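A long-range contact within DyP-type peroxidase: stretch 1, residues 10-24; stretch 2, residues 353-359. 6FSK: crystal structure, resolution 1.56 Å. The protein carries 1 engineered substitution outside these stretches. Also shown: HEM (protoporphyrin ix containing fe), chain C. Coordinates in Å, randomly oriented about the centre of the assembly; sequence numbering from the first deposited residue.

Stretch 1 (10-24) GDILGGLPKRTETYF
Stretch 2, residues 353-359: IIRRGIQ

Stretch 1 opens with helical angles at Gly10 to Ile12, where Gly15 N donates to Gly10 O at 2.9 Å, and passes through a loop into a strand at Thr20 to Phe24. The loop turns on two glycines with positive phi, Gly14 (117/-69) and Gly15 (99/132). Stretch 2 is extended at Ile354-Arg355 and again at Ile358-Gln359, interrupted by Arg356 (-130/43) and Gly357 (-64/153). Both chains advance in the same sense: Ile12 CA lies 7.6 Å from Ile354 CA, Gly15 CA 6.8 Å from Arg356 CA, and Glu21 CA 7.8 Å from Ile358 CA. No backbone-to-backbone hydrogen bond joins them; side chains bridge the gap, burying 463 Å² in total.

Arg356 contributes most, 126 Å². With chi1 to chi3 m, m, t, its guanidinium reaches the loop carbonyls near its own plane: NE donates to Asp11 O (2.8 Å, 152°) and NH2 to Ile12 O (2.9 Å, 146°). Gly15 CA covers one face, 3.5 Å from Arg356 NE; a CB on Gly15 would sit 3.0 Å from Arg356 CZ, a clash. Water 1 accepts from both Gly14 N (3.0 Å) and Arg356 NH2 (2.9 Å), linking two donors that cannot bond each other. Asp11 (chi1 t) steadies the loop, its OD1 accepting from Leu16 N at 2.9 Å.

Lys18, p then t throughout, extends its ammonium to Arg356 O (NZ to O, 2.9 Å) while forming a salt bridge from its NZ to Glu21 OE1 at 2.8 Å. Water 2 donates to Arg356 O (2.8 Å) and accepts from Tyr23 OH (2.6 Å), so this carbonyl receives two donors.

Van der Waals contacts complete the packing. The apolar Ile354 CD1 and Leu13 CD2 meet at 4.1 Å; Ile358 (t, t) brings its CD1 to 4.0 Å from Thr20 CA and its CG2 to 3.7 Å from the carboxylate oxygen Glu21 OE1.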

# COMPACT_ATOMS: atom_id res chain seq x y z
N GLY A 10 12.17 -11.44 0.34
CA GLY A 10 12.40 -10.68 -0.87
C GLY A 10 11.30 -9.70 -1.28
O GLY A 10 11.56 -8.76 -1.98
N ASP A 11 10.10 -9.87 -0.73
CA ASP A 11 9.11 -8.85 -1.06
C ASP A 11 9.34 -7.55 -0.37
O ASP A 11 8.79 -6.54 -0.86
CB ASP A 11 7.69 -9.30 -0.71
CG ASP A 11 6.60 -8.59 -1.56
OD1 ASP A 11 6.86 -8.36 -2.79
OD2 ASP A 11 5.49 -8.41 -1.02
N ILE A 12 10.12 -7.52 0.72
CA ILE A 12 10.26 -6.33 1.54
C ILE A 12 11.22 -5.37 0.79
O ILE A 12 10.88 -4.26 0.52
CB ILE A 12 10.77 -6.66 2.97
CG1 ILE A 12 9.89 -7.66 3.69
CG2 ILE A 12 10.96 -5.42 3.76
CD1 ILE A 12 10.55 -8.34 4.82
N LEU A 13 12.48 -5.79 0.58
CA LEU A 13 13.50 -5.01 -0.13
C LEU A 13 13.71 -5.75 -1.46
O LEU A 13 14.20 -6.89 -1.52
CB LEU A 13 14.79 -4.90 0.65
CG LEU A 13 14.73 -4.17 1.98
CD1 LEU A 13 16.12 -4.10 2.64
CD2 LEU A 13 14.19 -2.76 1.86
N GLY A 14 13.31 -5.08 -2.51
CA GLY A 14 13.28 -5.62 -3.84
C GLY A 14 11.89 -5.68 -4.38
O GLY A 14 11.49 -4.92 -5.29
N GLY A 15 11.13 -6.57 -3.78
CA GLY A 15 9.77 -6.80 -4.26
C GLY A 15 9.71 -8.03 -5.16
O GLY A 15 10.53 -8.19 -6.15
N LEU A 16 8.74 -8.92 -4.93
CA LEU A 16 8.56 -10.06 -5.85
C LEU A 16 8.07 -9.59 -7.19
O LEU A 16 7.04 -8.89 -7.26
CB LEU A 16 7.56 -11.07 -5.28
CG LEU A 16 7.84 -11.51 -3.84
CD1 LEU A 16 6.74 -12.45 -3.37
CD2 LEU A 16 9.19 -12.14 -3.64
N PRO A 17 8.76 -9.97 -8.30
CA PRO A 17 8.28 -9.56 -9.58
C PRO A 17 7.05 -10.39 -9.95
O PRO A 17 6.94 -11.57 -9.58
CB PRO A 17 9.43 -9.90 -10.53
CG PRO A 17 10.15 -10.95 -9.88
CD PRO A 17 10.03 -10.71 -8.39
N LYS A 18 6.11 -9.74 -10.62
CA LYS A 18 4.85 -10.44 -10.91
C LYS A 18 4.04 -9.86 -12.04
O LYS A 18 3.94 -8.62 -12.22
CB LYS A 18 4.02 -10.38 -9.64
CG LYS A 18 3.81 -8.94 -9.11
CD LYS A 18 3.31 -8.89 -7.66
CE LYS A 18 3.11 -7.49 -7.09
NZ LYS A 18 2.94 -7.54 -5.62
N ARG A 19 3.31 -10.74 -12.69
CA ARG A 19 2.14 -10.42 -13.45
C ARG A 19 0.86 -10.87 -12.72
O ARG A 19 -0.24 -10.34 -13.00
CB ARG A 19 2.23 -11.08 -14.85
CG ARG A 19 3.32 -10.38 -15.67
CD ARG A 19 3.42 -10.86 -17.12
NE ARG A 19 2.20 -10.79 -17.92
CZ ARG A 19 1.25 -11.73 -18.00
NH1 ARG A 19 1.29 -12.88 -17.32
NH2 ARG A 19 0.20 -11.50 -18.78
N THR A 20 1.01 -11.89 -11.83
CA THR A 20 -0.10 -12.45 -11.05
C THR A 20 0.42 -12.87 -9.70
O THR A 20 1.61 -13.15 -9.52
CB THR A 20 -0.84 -13.56 -11.79
OG1 THR A 20 -2.02 -13.96 -11.09
CG2 THR A 20 0.07 -14.76 -12.03
N GLU A 21 -0.46 -12.86 -8.73
CA GLU A 21 -0.09 -13.17 -7.34
C GLU A 21 -1.27 -13.75 -6.62
O GLU A 21 -2.36 -13.18 -6.67
CB GLU A 21 0.46 -11.89 -6.64
CG GLU A 21 1.07 -12.13 -5.28
CD GLU A 21 1.76 -10.88 -4.75
OE1 GLU A 21 1.31 -9.79 -5.10
OE2 GLU A 21 2.75 -11.05 -3.95
N THR A 22 -1.05 -14.82 -5.85
CA THR A 22 -2.04 -15.36 -4.96
C THR A 22 -1.63 -15.22 -3.51
O THR A 22 -0.52 -15.60 -3.12
CB THR A 22 -2.35 -16.80 -5.32
OG1 THR A 22 -2.94 -16.82 -6.62
CG2 THR A 22 -3.29 -17.42 -4.32
N TYR A 23 -2.58 -14.72 -2.70
CA TYR A 23 -2.45 -14.62 -1.27
C TYR A 23 -3.31 -15.71 -0.62
O TYR A 23 -4.55 -15.68 -0.79
CB TYR A 23 -2.78 -13.26 -0.71
CG TYR A 23 -1.88 -12.14 -1.13
CD1 TYR A 23 -2.09 -11.46 -2.30
CD2 TYR A 23 -0.80 -11.75 -0.28
CE1 TYR A 23 -1.26 -10.40 -2.70
CE2 TYR A 23 0.06 -10.74 -0.66
CZ TYR A 23 -0.18 -10.06 -1.86
OH TYR A 23 0.71 -9.00 -2.18
N PHE A 24 -2.66 -16.67 0.04
CA PHE A 24 -3.30 -17.79 0.67
C PHE A 24 -3.32 -17.58 2.20
O PHE A 24 -2.28 -17.65 2.91
CB PHE A 24 -2.58 -19.08 0.29
CG PHE A 24 -3.11 -20.33 0.91
CD1 PHE A 24 -4.20 -20.95 0.25
CD2 PHE A 24 -2.60 -20.87 2.11
CE1 PHE A 24 -4.73 -22.15 0.80
CE2 PHE A 24 -3.15 -22.07 2.66
CZ PHE A 24 -4.20 -22.66 1.99
N ILE A 353 6.44 4.19 3.73
CA ILE A 353 6.06 2.81 3.48
C ILE A 353 6.49 2.39 2.13
O ILE A 353 6.60 3.20 1.21
CB ILE A 353 4.50 2.60 3.63
CG1 ILE A 353 3.73 3.48 2.61
CG2 ILE A 353 4.04 2.86 5.03
CD1 ILE A 353 2.24 3.17 2.60
N ILE A 354 6.76 1.06 2.01
CA ILE A 354 7.05 0.51 0.72
C ILE A 354 5.81 -0.25 0.29
O ILE A 354 5.41 -1.18 0.95
CB ILE A 354 8.28 -0.44 0.73
CG1 ILE A 354 9.56 0.37 0.99
CG2 ILE A 354 8.35 -1.21 -0.55
CD1 ILE A 354 10.74 -0.55 1.23
N ARG A 355 5.27 0.11 -0.88
CA ARG A 355 4.02 -0.54 -1.39
C ARG A 355 4.31 -1.59 -2.42
O ARG A 355 5.20 -1.45 -3.28
CB ARG A 355 3.12 0.49 -2.00
CG ARG A 355 2.58 1.46 -1.01
CD ARG A 355 1.96 2.71 -1.65
NE ARG A 355 2.96 3.49 -2.39
CZ ARG A 355 2.82 3.82 -3.67
NH1 ARG A 355 1.71 3.54 -4.37
NH2 ARG A 355 3.79 4.44 -4.26
N ARG A 356 3.58 -2.71 -2.35
CA ARG A 356 3.74 -3.82 -3.28
C ARG A 356 2.32 -4.20 -3.83
O ARG A 356 2.04 -5.40 -3.91
CB ARG A 356 4.42 -5.03 -2.65
CG ARG A 356 5.74 -4.77 -2.05
CD ARG A 356 6.82 -4.49 -3.09
NE ARG A 356 8.11 -4.33 -2.48
CZ ARG A 356 9.09 -3.51 -2.87
NH1 ARG A 356 8.95 -2.71 -3.87
NH2 ARG A 356 10.25 -3.51 -2.18
N GLY A 357 1.50 -3.23 -4.17
CA GLY A 357 0.12 -3.51 -4.68
C GLY A 357 0.08 -4.27 -5.96
O GLY A 357 1.04 -4.25 -6.79
N ILE A 358 -1.00 -4.98 -6.12
CA ILE A 358 -1.32 -5.51 -7.42
C ILE A 358 -2.85 -5.34 -7.59
O ILE A 358 -3.62 -5.53 -6.65
CB ILE A 358 -0.89 -7.02 -7.58
CG1 ILE A 358 -1.04 -7.52 -9.03
CG2 ILE A 358 -1.58 -7.97 -6.62
CD1 ILE A 358 -0.40 -8.88 -9.32
N GLN A 359 -3.24 -5.13 -8.82
CA GLN A 359 -4.62 -4.98 -9.14
C GLN A 359 -5.36 -6.33 -9.08
O GLN A 359 -4.74 -7.38 -9.13
CB GLN A 359 -4.77 -4.41 -10.54
CG GLN A 359 -4.00 -3.13 -10.91
CD GLN A 359 -2.66 -3.40 -11.55
OE1 GLN A 359 -1.96 -4.31 -11.17
NE2 GLN A 359 -2.32 -2.63 -12.52
CHA HEM C . 0.70 6.84 -4.22
CHB HEM C . -3.43 5.05 -5.94
CHC HEM C . -4.37 3.23 -1.58
CHD HEM C . -0.38 5.28 0.24
C1A HEM C . -0.32 6.52 -5.11
C2A HEM C . -0.38 6.86 -6.49
C3A HEM C . -1.50 6.33 -6.99
C4A HEM C . -2.18 5.72 -5.89
CMA HEM C . -2.02 6.47 -8.38
CAA HEM C . 0.65 7.71 -7.22
CBA HEM C . 1.79 6.98 -7.94
CGA HEM C . 2.77 6.35 -6.98
O1A HEM C . 3.59 7.05 -6.38
O2A HEM C . 2.73 5.10 -6.85
C1B HEM C . -4.09 4.38 -4.91
C2B HEM C . -5.28 3.66 -5.01
C3B HEM C . -5.57 3.09 -3.81
C4B HEM C . -4.48 3.54 -2.93
CMB HEM C . -6.13 3.55 -6.25
CAB HEM C . -6.68 2.25 -3.32
CBB HEM C . -7.44 1.53 -4.11
C1C HEM C . -3.47 3.65 -0.66
C2C HEM C . -3.44 3.43 0.72
C3C HEM C . -2.34 4.02 1.27
C4C HEM C . -1.61 4.59 0.16
CMC HEM C . -4.47 2.63 1.46
CAC HEM C . -1.86 4.18 2.67
CBC HEM C . -2.68 4.19 3.74
C1D HEM C . 0.26 5.82 -0.88
C2D HEM C . 1.65 6.38 -0.75
C3D HEM C . 1.96 6.78 -2.04
C4D HEM C . 0.77 6.52 -2.84
CMD HEM C . 2.51 6.44 0.45
CAD HEM C . 3.22 7.48 -2.52
CBD HEM C . 3.17 8.97 -2.33
CGD HEM C . 4.48 9.62 -2.70
O1D HEM C . 4.36 10.59 -3.49
O2D HEM C . 5.54 9.13 -2.33
NA HEM C . -1.50 5.90 -4.69
NB HEM C . -3.66 4.38 -3.62
NC HEM C . -2.38 4.50 -0.97
ND HEM C . -0.22 6.00 -2.11
FE HEM C . -1.97 5.27 -2.84
O HOH W 1 12.72 -2.10 -2.46
O HOH W 2 -0.27 -6.86 -3.39